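Long-range contacts in NADH-rubredoxin oxidoreductase (Clostridium acetobutylicum, PDB 3KLJ), which catalyses the NADH-dependent reduction of rubredoxin, using bound FAD to pass electrons toward the oxygen-scavenging proteins of an obligate anaerobe: residues I35-S40 / I77-S82; K11-G16 / I103-L108; T81-T86 / V95-G100. All coordinates share one frame; numbering follows the deposited sequence. Where two conformers were deposited one is given.

Interaction 1: I35-S40 / I77-S82; sequences ITMINS and IKVITS. With FAD (flavin-adenine dinucleotide), chain B.
Lys78 O makes the shortest hydrogen bond between segments 35-40 and 77-82: it accepts Met37 N at 2.7 Å, with an N-H...O angle of 171°, and the CA-H of Thr36 closes on the same oxygen. The two segments form the edge pairing of the parallel, Rossmann-type sheet of the FAD-binding domain, with strand 78-80 outermost. The ladder continues with Lys78 N to Ile35 O, Ile80 N to Met37 O and Asn39 N to Ile80 O. Met37 thus uses both its N and its O, gripping the partner strand on either side of Val79.

On the face carrying Met37 and Val79, the Met37 chain begins with CG anti to the carbonyl carbon (chi1 -53°), and CG rests 3.9 Å from Ile77 CG2. Farther out, Met37 and Val79 lie side by side, Met37 SD reaching Val79 CG2 at 4.2 Å. Tyr72 of helix 69-74 packs on both residues.

The other face is built differently. Thr36 CG2 packs on Ile80 CD1 at 3.7 Å, while the Thr36 hydroxyl faces the aliphatic part of Lys78. The Lys78 chain crosses Thr36 obliquely, and its bend at chi3 (-75°) sets Lys78 CE beside Thr36 OG1, 3.6 Å away. Beyond it, Lys78 NZ makes a salt bridge with Asp34.

Where the strands run out, segment 35-40 reaches the cofactor. Asn39 OD1 accepts a hydrogen bond from Ala17 N. The same Asn39 OD1 lies 3.0 Å from the ribose hydroxyl FAD O3B. Ser40 OG meets the neighbouring hydroxyl O2B, though their modelled separation is too short to be trusted. Beside the adenine, Ile38 CG2 touches FAD C2A at 3.7 Å.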
# COMPACT_ATOMS: atom_id res chain seq x y z
N ILE A 35 -22.66 -11.52 10.93
CA ILE A 35 -21.31 -11.04 10.60
C ILE A 35 -20.70 -10.25 11.75
O ILE A 35 -21.31 -9.29 12.27
CB ILE A 35 -21.35 -10.13 9.34
CG1 ILE A 35 -22.15 -10.78 8.20
CG2 ILE A 35 -19.94 -9.74 8.89
CD1 ILE A 35 -22.80 -9.76 7.27
N THR A 36 -19.48 -10.63 12.13
CA THR A 36 -18.71 -9.94 13.16
C THR A 36 -17.33 -9.54 12.65
O THR A 36 -16.62 -10.37 12.07
CB THR A 36 -18.55 -10.82 14.41
OG1 THR A 36 -19.84 -11.13 14.92
CG2 THR A 36 -17.75 -10.11 15.49
N MET A 37 -16.96 -8.29 12.89
CA MET A 37 -15.65 -7.77 12.53
C MET A 37 -14.85 -7.45 13.78
O MET A 37 -15.35 -6.77 14.68
CB MET A 37 -15.80 -6.49 11.72
CG MET A 37 -16.70 -6.59 10.51
SD MET A 37 -16.70 -5.03 9.59
CE MET A 37 -15.11 -5.21 8.77
N ILE A 38 -13.62 -7.94 13.82
CA ILE A 38 -12.68 -7.62 14.88
C ILE A 38 -11.71 -6.55 14.36
O ILE A 38 -11.13 -6.73 13.30
CB ILE A 38 -11.87 -8.87 15.30
CG1 ILE A 38 -12.81 -9.97 15.82
CG2 ILE A 38 -10.81 -8.51 16.35
CD1 ILE A 38 -12.21 -11.37 15.73
N ASN A 39 -11.53 -5.45 15.10
CA ASN A 39 -10.52 -4.45 14.70
C ASN A 39 -9.65 -3.94 15.84
O ASN A 39 -10.16 -3.55 16.89
CB ASN A 39 -11.16 -3.27 13.97
CG ASN A 39 -10.14 -2.45 13.16
OD1 ASN A 39 -9.33 -2.99 12.38
ND2 ASN A 39 -10.19 -1.15 13.34
N SER A 40 -8.34 -3.95 15.61
CA SER A 40 -7.35 -3.55 16.61
C SER A 40 -7.40 -2.05 16.91
O SER A 40 -7.06 -1.63 18.02
CB SER A 40 -5.95 -3.96 16.17
OG SER A 40 -5.56 -3.26 15.00
N ILE A 77 -24.18 -5.48 11.26
CA ILE A 77 -22.81 -5.95 11.31
C ILE A 77 -22.22 -5.54 12.65
O ILE A 77 -22.22 -4.36 13.01
CB ILE A 77 -21.97 -5.38 10.14
CG1 ILE A 77 -22.46 -5.98 8.81
CG2 ILE A 77 -20.49 -5.67 10.36
CD1 ILE A 77 -22.17 -5.10 7.59
N LYS A 78 -21.71 -6.52 13.38
CA LYS A 78 -21.13 -6.30 14.70
C LYS A 78 -19.63 -6.03 14.62
O LYS A 78 -18.86 -6.86 14.13
CB LYS A 78 -21.42 -7.51 15.61
CG LYS A 78 -22.90 -7.69 15.91
CD LYS A 78 -23.25 -9.11 16.33
CE LYS A 78 -23.27 -10.06 15.13
NZ LYS A 78 -23.48 -11.48 15.57
N VAL A 79 -19.23 -4.85 15.09
CA VAL A 79 -17.83 -4.47 15.08
C VAL A 79 -17.31 -4.42 16.51
O VAL A 79 -17.85 -3.69 17.35
CB VAL A 79 -17.60 -3.11 14.39
CG1 VAL A 79 -16.11 -2.78 14.31
CG2 VAL A 79 -18.21 -3.10 12.99
N ILE A 80 -16.29 -5.23 16.79
CA ILE A 80 -15.61 -5.16 18.08
C ILE A 80 -14.32 -4.37 17.88
O ILE A 80 -13.37 -4.85 17.25
CB ILE A 80 -15.29 -6.56 18.65
CG1 ILE A 80 -16.41 -7.55 18.34
CG2 ILE A 80 -15.05 -6.48 20.16
CD1 ILE A 80 -16.05 -9.00 18.58
N THR A 81 -14.30 -3.14 18.40
CA THR A 81 -13.14 -2.25 18.24
C THR A 81 -12.14 -2.44 19.38
O THR A 81 -12.48 -2.99 20.43
CB THR A 81 -13.55 -0.76 18.17
OG1 THR A 81 -14.44 -0.46 19.25
CG2 THR A 81 -14.23 -0.44 16.84
N SER A 82 -10.91 -1.97 19.14
CA SER A 82 -9.79 -2.07 20.07
C SER A 82 -9.55 -3.50 20.55
O SER A 82 -9.14 -3.73 21.69
CB SER A 82 -9.98 -1.10 21.26
OG SER A 82 -9.98 0.24 20.82
PA FAD B . -5.52 -2.32 6.36
O1A FAD B . -4.14 -2.27 6.97
O2A FAD B . -5.94 -1.00 5.75
O5B FAD B . -6.58 -2.78 7.47
C5B FAD B . -6.33 -3.90 8.29
C4B FAD B . -6.92 -3.65 9.68
O4B FAD B . -6.78 -4.83 10.47
C3B FAD B . -6.16 -2.54 10.41
O3B FAD B . -7.09 -1.59 10.90
C2B FAD B . -5.43 -3.24 11.54
O2B FAD B . -5.38 -2.46 12.71
C1B FAD B . -6.28 -4.48 11.75
N9A FAD B . -5.53 -5.61 12.35
C8A FAD B . -4.22 -5.95 12.14
N7A FAD B . -3.94 -7.05 12.88
C5A FAD B . -5.05 -7.42 13.55
C6A FAD B . -5.31 -8.47 14.44
N6A FAD B . -4.30 -9.15 14.98
N1A FAD B . -6.58 -8.59 14.98
C2A FAD B . -7.58 -7.69 14.65
N3A FAD B . -7.31 -6.65 13.77
C4A FAD B . -6.06 -6.52 13.23
N1 FAD B . -2.88 2.24 -1.72
C2 FAD B . -3.13 2.61 -3.03
O2 FAD B . -3.57 1.78 -3.81
N3 FAD B . -2.91 3.90 -3.46
C4 FAD B . -2.42 4.84 -2.58
O4 FAD B . -2.22 5.98 -3.00
C4X FAD B . -2.15 4.48 -1.25
N5 FAD B . -1.66 5.41 -0.34
C5X FAD B . -1.41 5.05 0.97
C6 FAD B . -0.91 5.99 1.87
C7 FAD B . -0.67 5.61 3.20
C7M FAD B . -0.13 6.62 4.18
C8 FAD B . -0.90 4.30 3.61
C8M FAD B . -0.64 3.86 5.03
C9 FAD B . -1.38 3.37 2.70
C9A FAD B . -1.64 3.74 1.38
N10 FAD B . -2.14 2.80 0.47
C10 FAD B . -2.39 3.17 -0.83
C1' FAD B . -2.37 1.39 0.91
C2' FAD B . -3.82 1.11 1.24
O2' FAD B . -4.17 1.89 2.37
C3' FAD B . -3.93 -0.37 1.55
O3' FAD B . -3.68 -1.12 0.38
C4' FAD B . -5.29 -0.77 2.09
O4' FAD B . -5.61 -0.01 3.26
C5' FAD B . -5.24 -2.24 2.48
O5' FAD B . -6.44 -2.54 3.15
P FAD B . -6.51 -3.81 4.10
O1P FAD B . -7.93 -3.92 4.65
O2P FAD B . -6.01 -5.05 3.40
O3P FAD B . -5.46 -3.51 5.29

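Interaction 2: K11-G16 / I103-L108; sequences KILILG and IKYEKL. With FAD (flavin-adenine dinucleotide), chain B.
Lys11 O is held by two successive backbone N-H groups of segment 103-108. Lys107 N comes in nearly straight, 2.8 Å from Lys11 O with an N-H...O angle of 171°; Glu106 N lies 3.0 Å from Lys11 O and is more bent, at 143°, its donor tilted from the carbonyl plane. This is the start of the parallel pairing between strands 12-15 and 107-110, central in the Rossmann-type sheet of the FAD-binding domain. The pairing goes on with Leu13 N, which gives its proton to Lys107 O at 2.8 Å, and Leu13 makes a further backbone bond with Ile109. On its other flank the same strand is satisfied by strand 35-38, Ile12 and Ile14 both bonding to the backbone of Thr36. Glu106 O takes a hydrogen bond from Lys93 NZ.

Outside the ladder, Lys11 was modelled in two conformers. In the one given, its chain runs beside that of Glu106 and makes a long salt bridge, NZ to OE2; both features are therefore doubtful.

Leu13 carries most of the apolar contact. Its CB sits 3.6 Å from Tyr105 CB, its CG packs 3.8 Å from Ile103 CG2, and its CD1 lies 3.7 Å from Leu108 CD1. Tyr105 CG stands between the backbone N and the carbonyl carbon (chi1 64°); the ring itself has Leu108 CB over its centre, 3.6 Å above the plane.

Strand 12-15 ends at the FAD. Gly16, the first glycine of a probable GxGxxG motif, has backbone angles that would press a CB against the preceding carbonyl O, and such an atom would also run into FAD O4B. Just before it, Leu15 CD2 touches FAD N1A at 3.4 Å.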
# COMPACT_ATOMS: atom_id res chain seq x y z
N LYS A 11 -21.38 -16.57 12.39
CA LYS A 11 -21.24 -17.28 11.12
C LYS A 11 -19.94 -16.83 10.44
O LYS A 11 -19.01 -17.63 10.24
CB LYS A 11 -22.44 -17.01 10.20
CG LYS A 11 -23.63 -17.97 10.34
CD LYS A 11 -24.39 -17.78 11.64
CE LYS A 11 -25.89 -18.03 11.45
NZ LYS A 11 -26.17 -19.33 10.78
N ILE A 12 -19.88 -15.54 10.10
CA ILE A 12 -18.71 -14.96 9.44
C ILE A 12 -17.92 -14.07 10.40
O ILE A 12 -18.43 -13.05 10.89
CB ILE A 12 -19.10 -14.14 8.18
CG1 ILE A 12 -19.99 -14.99 7.26
CG2 ILE A 12 -17.85 -13.61 7.47
CD1 ILE A 12 -20.13 -14.43 5.89
N LEU A 13 -16.69 -14.50 10.66
CA LEU A 13 -15.75 -13.73 11.45
C LEU A 13 -14.77 -13.04 10.52
O LEU A 13 -14.11 -13.70 9.71
CB LEU A 13 -14.96 -14.63 12.40
CG LEU A 13 -14.73 -14.16 13.83
CD1 LEU A 13 -13.38 -14.63 14.38
CD2 LEU A 13 -14.91 -12.65 14.00
N ILE A 14 -14.67 -11.72 10.65
CA ILE A 14 -13.74 -10.93 9.86
C ILE A 14 -12.65 -10.38 10.77
O ILE A 14 -12.91 -9.57 11.68
CB ILE A 14 -14.48 -9.81 9.10
CG1 ILE A 14 -15.43 -10.42 8.06
CG2 ILE A 14 -13.49 -8.86 8.41
CD1 ILE A 14 -16.34 -9.42 7.41
N LEU A 15 -11.42 -10.83 10.52
CA LEU A 15 -10.26 -10.46 11.30
C LEU A 15 -9.54 -9.26 10.67
O LEU A 15 -8.78 -9.42 9.70
CB LEU A 15 -9.33 -11.68 11.43
CG LEU A 15 -8.37 -11.78 12.62
CD1 LEU A 15 -7.81 -13.22 12.76
CD2 LEU A 15 -7.24 -10.75 12.50
N GLY A 16 -9.81 -8.08 11.22
CA GLY A 16 -9.30 -6.82 10.72
C GLY A 16 -10.40 -6.00 10.06
O GLY A 16 -11.14 -6.52 9.21
N ILE A 103 -13.57 -16.39 20.24
CA ILE A 103 -14.74 -16.29 19.36
C ILE A 103 -14.80 -17.47 18.39
O ILE A 103 -13.84 -17.75 17.68
CB ILE A 103 -14.77 -14.94 18.60
CG1 ILE A 103 -15.17 -13.80 19.54
CG2 ILE A 103 -15.75 -14.99 17.41
CD1 ILE A 103 -14.70 -12.43 19.11
N LYS A 104 -15.94 -18.15 18.38
CA LYS A 104 -16.19 -19.24 17.44
C LYS A 104 -16.76 -18.71 16.13
O LYS A 104 -17.59 -17.80 16.12
CB LYS A 104 -17.13 -20.30 18.05
CG LYS A 104 -17.29 -21.57 17.20
CD LYS A 104 -17.41 -22.84 18.04
CE LYS A 104 -18.76 -22.96 18.73
NZ LYS A 104 -18.91 -24.25 19.48
N TYR A 105 -16.28 -19.28 15.02
CA TYR A 105 -16.75 -18.90 13.69
C TYR A 105 -17.17 -20.12 12.90
O TYR A 105 -16.78 -21.24 13.24
CB TYR A 105 -15.63 -18.16 12.93
CG TYR A 105 -14.39 -18.99 12.65
CD1 TYR A 105 -14.34 -19.85 11.55
CD2 TYR A 105 -13.27 -18.91 13.48
CE1 TYR A 105 -13.22 -20.61 11.28
CE2 TYR A 105 -12.13 -19.67 13.22
CZ TYR A 105 -12.12 -20.52 12.11
OH TYR A 105 -11.01 -21.29 11.83
N GLU A 106 -17.94 -19.92 11.83
CA GLU A 106 -18.17 -20.96 10.83
C GLU A 106 -17.21 -20.71 9.67
O GLU A 106 -16.61 -21.64 9.13
CB GLU A 106 -19.63 -20.97 10.35
CG GLU A 106 -20.67 -21.08 11.47
CD GLU A 106 -22.09 -21.29 10.94
OE1 GLU A 106 -22.25 -21.42 9.70
OE2 GLU A 106 -23.04 -21.32 11.76
N LYS A 107 -17.07 -19.44 9.29
CA LYS A 107 -16.06 -19.01 8.32
C LYS A 107 -15.24 -17.84 8.84
O LYS A 107 -15.78 -16.93 9.49
CB LYS A 107 -16.70 -18.65 6.98
CG LYS A 107 -16.70 -19.79 6.00
CD LYS A 107 -18.05 -20.38 5.80
CE LYS A 107 -17.96 -21.44 4.72
NZ LYS A 107 -19.30 -22.02 4.45
N LEU A 108 -13.94 -17.87 8.56
CA LEU A 108 -13.01 -16.84 8.99
C LEU A 108 -12.41 -16.14 7.78
O LEU A 108 -11.86 -16.78 6.88
CB LEU A 108 -11.89 -17.45 9.86
CG LEU A 108 -10.81 -16.50 10.42
CD1 LEU A 108 -11.41 -15.48 11.39
CD2 LEU A 108 -9.66 -17.25 11.08
PA FAD B . -5.52 -2.32 6.36
O1A FAD B . -4.14 -2.27 6.97
O2A FAD B . -5.94 -1.00 5.75
O5B FAD B . -6.58 -2.78 7.47
C5B FAD B . -6.33 -3.90 8.29
C4B FAD B . -6.92 -3.65 9.68
O4B FAD B . -6.78 -4.83 10.47
C3B FAD B . -6.16 -2.54 10.41
O3B FAD B . -7.09 -1.59 10.90
C2B FAD B . -5.43 -3.24 11.54
O2B FAD B . -5.38 -2.46 12.71
C1B FAD B . -6.28 -4.48 11.75
N9A FAD B . -5.53 -5.61 12.35
C8A FAD B . -4.22 -5.95 12.14
N7A FAD B . -3.94 -7.05 12.88
C5A FAD B . -5.05 -7.42 13.55
C6A FAD B . -5.31 -8.47 14.44
N6A FAD B . -4.30 -9.15 14.98
N1A FAD B . -6.58 -8.59 14.98
C2A FAD B . -7.58 -7.69 14.65
N3A FAD B . -7.31 -6.65 13.77
C4A FAD B . -6.06 -6.52 13.23
N1 FAD B . -2.88 2.24 -1.72
C2 FAD B . -3.13 2.61 -3.03
O2 FAD B . -3.57 1.78 -3.81
N3 FAD B . -2.91 3.90 -3.46
C4 FAD B . -2.42 4.84 -2.58
O4 FAD B . -2.22 5.98 -3.00
C4X FAD B . -2.15 4.48 -1.25
N5 FAD B . -1.66 5.41 -0.34
C5X FAD B . -1.41 5.05 0.97
C6 FAD B . -0.91 5.99 1.87
C7 FAD B . -0.67 5.61 3.20
C7M FAD B . -0.13 6.62 4.18
C8 FAD B . -0.90 4.30 3.61
C8M FAD B . -0.64 3.86 5.03
C9 FAD B . -1.38 3.37 2.70
C9A FAD B . -1.64 3.74 1.38
N10 FAD B . -2.14 2.80 0.47
C10 FAD B . -2.39 3.17 -0.83
C1' FAD B . -2.37 1.39 0.91
C2' FAD B . -3.82 1.11 1.24
O2' FAD B . -4.17 1.89 2.37
C3' FAD B . -3.93 -0.37 1.55
O3' FAD B . -3.68 -1.12 0.38
C4' FAD B . -5.29 -0.77 2.09
O4' FAD B . -5.61 -0.01 3.26
C5' FAD B . -5.24 -2.24 2.48
O5' FAD B . -6.44 -2.54 3.15
P FAD B . -6.51 -3.81 4.10
O1P FAD B . -7.93 -3.92 4.65
O2P FAD B . -6.01 -5.05 3.40
O3P FAD B . -5.46 -3.51 5.29

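Interaction 3: T81-T86 / V95-G100; sequences TSEFAT and VTLKSG. With FAD (flavin-adenine dinucleotide), chain B.
Thr86 holds Thr96 O twice, through its backbone and through its hydroxyl. The amide is in line, Thr86 N to Thr96 O 2.7 Å; the hydroxyl comes from above the carbonyl plane, Thr86 OG1 to Thr96 O 3.1 Å, because chi1 of 48° sets OG1 between the backbone N and the carbonyl carbon. Thr86 CG2 is left to meet Lys98, whose chain crosses it at about a right angle.

This is the open end of the antiparallel hairpin 85-89/94-97, where Ala85 and Leu97 form a non-hydrogen-bonded pair and Lys98 N bonds Phe84 O at 2.7 Å. Ala85 CB packs on Val95 CG1, 3.7 Å away.

Glu83 sends CG anti to its backbone N (chi1 -152°) and against Leu97 CD1, 3.5 Å away. The chain then bends at chi2 (61°), and the carboxylate reaches the type I turn from Leu97 to Gly100, where Ser99 OG gives OE1 a weak hydrogen bond.

Phe84 lays one ring face against the adenine amino group, with FAD N6A offset toward the ring's rim. Ala85 meets the same base with its backbone: Ala85 N donates to FAD N1A at 3.0 Å, and FAD N6A donates to Ala85 O at 2.9 Å. One residue thus offers a donor and an acceptor matched to N1 and N6 of adenine, so these two hydrogen bonds come from the main chain rather than from a side chain.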
# COMPACT_ATOMS: atom_id res chain seq x y z
N THR A 81 -14.30 -3.14 18.40
CA THR A 81 -13.14 -2.25 18.24
C THR A 81 -12.14 -2.44 19.38
O THR A 81 -12.48 -2.99 20.43
CB THR A 81 -13.55 -0.76 18.17
OG1 THR A 81 -14.44 -0.46 19.25
CG2 THR A 81 -14.23 -0.44 16.84
N SER A 82 -10.91 -1.97 19.14
CA SER A 82 -9.79 -2.07 20.07
C SER A 82 -9.55 -3.50 20.55
O SER A 82 -9.14 -3.73 21.69
CB SER A 82 -9.98 -1.10 21.26
OG SER A 82 -9.98 0.24 20.82
N GLU A 83 -9.81 -4.46 19.66
CA GLU A 83 -9.59 -5.87 19.96
C GLU A 83 -8.68 -6.51 18.91
O GLU A 83 -8.81 -6.26 17.71
CB GLU A 83 -10.92 -6.61 20.09
CG GLU A 83 -10.86 -7.83 21.01
CD GLU A 83 -10.48 -7.49 22.44
OE1 GLU A 83 -9.38 -7.88 22.87
OE2 GLU A 83 -11.28 -6.82 23.14
N PHE A 84 -7.76 -7.33 19.39
CA PHE A 84 -6.64 -7.84 18.61
C PHE A 84 -6.63 -9.37 18.70
O PHE A 84 -6.56 -9.93 19.80
CB PHE A 84 -5.34 -7.24 19.18
CG PHE A 84 -4.10 -7.59 18.41
CD1 PHE A 84 -3.68 -6.79 17.34
CD2 PHE A 84 -3.31 -8.68 18.78
CE1 PHE A 84 -2.51 -7.10 16.63
CE2 PHE A 84 -2.14 -9.00 18.07
CZ PHE A 84 -1.74 -8.21 17.00
N ALA A 85 -6.73 -10.04 17.56
CA ALA A 85 -6.59 -11.49 17.49
C ALA A 85 -5.12 -11.87 17.63
O ALA A 85 -4.26 -11.26 16.99
CB ALA A 85 -7.16 -12.03 16.19
N THR A 86 -4.85 -12.85 18.48
CA THR A 86 -3.48 -13.30 18.73
C THR A 86 -3.27 -14.73 18.25
O THR A 86 -2.14 -15.12 17.96
CB THR A 86 -3.10 -13.24 20.24
OG1 THR A 86 -4.14 -13.84 21.02
CG2 THR A 86 -2.88 -11.80 20.70
N VAL A 95 -11.01 -18.23 17.43
CA VAL A 95 -10.00 -17.19 17.38
C VAL A 95 -9.79 -16.63 18.78
O VAL A 95 -10.76 -16.30 19.47
CB VAL A 95 -10.39 -16.08 16.37
CG1 VAL A 95 -9.50 -14.86 16.50
CG2 VAL A 95 -10.33 -16.63 14.94
N THR A 96 -8.54 -16.56 19.21
CA THR A 96 -8.21 -16.04 20.54
C THR A 96 -7.74 -14.60 20.43
O THR A 96 -6.84 -14.29 19.65
CB THR A 96 -7.14 -16.88 21.25
OG1 THR A 96 -7.54 -18.25 21.27
CG2 THR A 96 -6.93 -16.40 22.67
N LEU A 97 -8.36 -13.74 21.23
CA LEU A 97 -8.01 -12.34 21.29
C LEU A 97 -6.98 -12.06 22.39
O LEU A 97 -6.66 -12.93 23.21
CB LEU A 97 -9.27 -11.49 21.51
CG LEU A 97 -10.41 -11.70 20.52
CD1 LEU A 97 -11.73 -11.17 21.08
CD2 LEU A 97 -10.11 -11.09 19.15
N LYS A 98 -6.46 -10.83 22.38
CA LYS A 98 -5.49 -10.36 23.37
C LYS A 98 -6.03 -10.48 24.81
O LYS A 98 -5.31 -10.94 25.71
CB LYS A 98 -5.09 -8.91 23.06
CG LYS A 98 -3.97 -8.36 23.95
CD LYS A 98 -2.61 -8.95 23.58
CE LYS A 98 -1.61 -8.76 24.70
NZ LYS A 98 -0.24 -9.15 24.27
N SER A 99 -7.30 -10.11 25.00
CA SER A 99 -7.98 -10.22 26.31
C SER A 99 -8.06 -11.65 26.86
O SER A 99 -8.25 -11.84 28.07
CB SER A 99 -9.38 -9.61 26.23
OG SER A 99 -10.10 -10.06 25.10
N GLY A 100 -7.89 -12.64 25.99
CA GLY A 100 -8.02 -14.05 26.37
C GLY A 100 -9.38 -14.61 25.98
O GLY A 100 -9.62 -15.81 26.03
PA FAD B . -5.52 -2.32 6.36
O1A FAD B . -4.14 -2.27 6.97
O2A FAD B . -5.94 -1.00 5.75
O5B FAD B . -6.58 -2.78 7.47
C5B FAD B . -6.33 -3.90 8.29
C4B FAD B . -6.92 -3.65 9.68
O4B FAD B . -6.78 -4.83 10.47
C3B FAD B . -6.16 -2.54 10.41
O3B FAD B . -7.09 -1.59 10.90
C2B FAD B . -5.43 -3.24 11.54
O2B FAD B . -5.38 -2.46 12.71
C1B FAD B . -6.28 -4.48 11.75
N9A FAD B . -5.53 -5.61 12.35
C8A FAD B . -4.22 -5.95 12.14
N7A FAD B . -3.94 -7.05 12.88
C5A FAD B . -5.05 -7.42 13.55
C6A FAD B . -5.31 -8.47 14.44
N6A FAD B . -4.30 -9.15 14.98
N1A FAD B . -6.58 -8.59 14.98
C2A FAD B . -7.58 -7.69 14.65
N3A FAD B . -7.31 -6.65 13.77
C4A FAD B . -6.06 -6.52 13.23
N1 FAD B . -2.88 2.24 -1.72
C2 FAD B . -3.13 2.61 -3.03
O2 FAD B . -3.57 1.78 -3.81
N3 FAD B . -2.91 3.90 -3.46
C4 FAD B . -2.42 4.84 -2.58
O4 FAD B . -2.22 5.98 -3.00
C4X FAD B . -2.15 4.48 -1.25
N5 FAD B . -1.66 5.41 -0.34
C5X FAD B . -1.41 5.05 0.97
C6 FAD B . -0.91 5.99 1.87
C7 FAD B . -0.67 5.61 3.20
C7M FAD B . -0.13 6.62 4.18
C8 FAD B . -0.90 4.30 3.61
C8M FAD B . -0.64 3.86 5.03
C9 FAD B . -1.38 3.37 2.70
C9A FAD B . -1.64 3.74 1.38
N10 FAD B . -2.14 2.80 0.47
C10 FAD B . -2.39 3.17 -0.83
C1' FAD B . -2.37 1.39 0.91
C2' FAD B . -3.82 1.11 1.24
O2' FAD B . -4.17 1.89 2.37
C3' FAD B . -3.93 -0.37 1.55
O3' FAD B . -3.68 -1.12 0.38
C4' FAD B . -5.29 -0.77 2.09
O4' FAD B . -5.61 -0.01 3.26
C5' FAD B . -5.24 -2.24 2.48
O5' FAD B . -6.44 -2.54 3.15
P FAD B . -6.51 -3.81 4.10
O1P FAD B . -7.93 -3.92 4.65
O2P FAD B . -6.01 -5.05 3.40
O3P FAD B . -5.46 -3.51 5.29

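In the fold
All three contacts lie in the FAD-binding domain, around the adenosine end of the cofactor. Interactions 1 and 2 share the five-stranded parallel sheet, their centres about 10 Å apart, and join directly where strand 35-38 pairs with strand 12-15. Interaction 3 belongs to the three-stranded antiparallel sheet, its centre about 10 Å from that of interaction 1 and about 13 Å from that of interaction 2. Along the chain, 11-16 comes first and 103-108 last; Thr81 and Ser82 belong to both interactions 1 and 3. Strand 94-97 pairs with strand 102-104, and the chain then re-enters the parallel sheet at 107-110. Residues of both sheets pack on each other, Leu13 on Val95, and both reach the adenine.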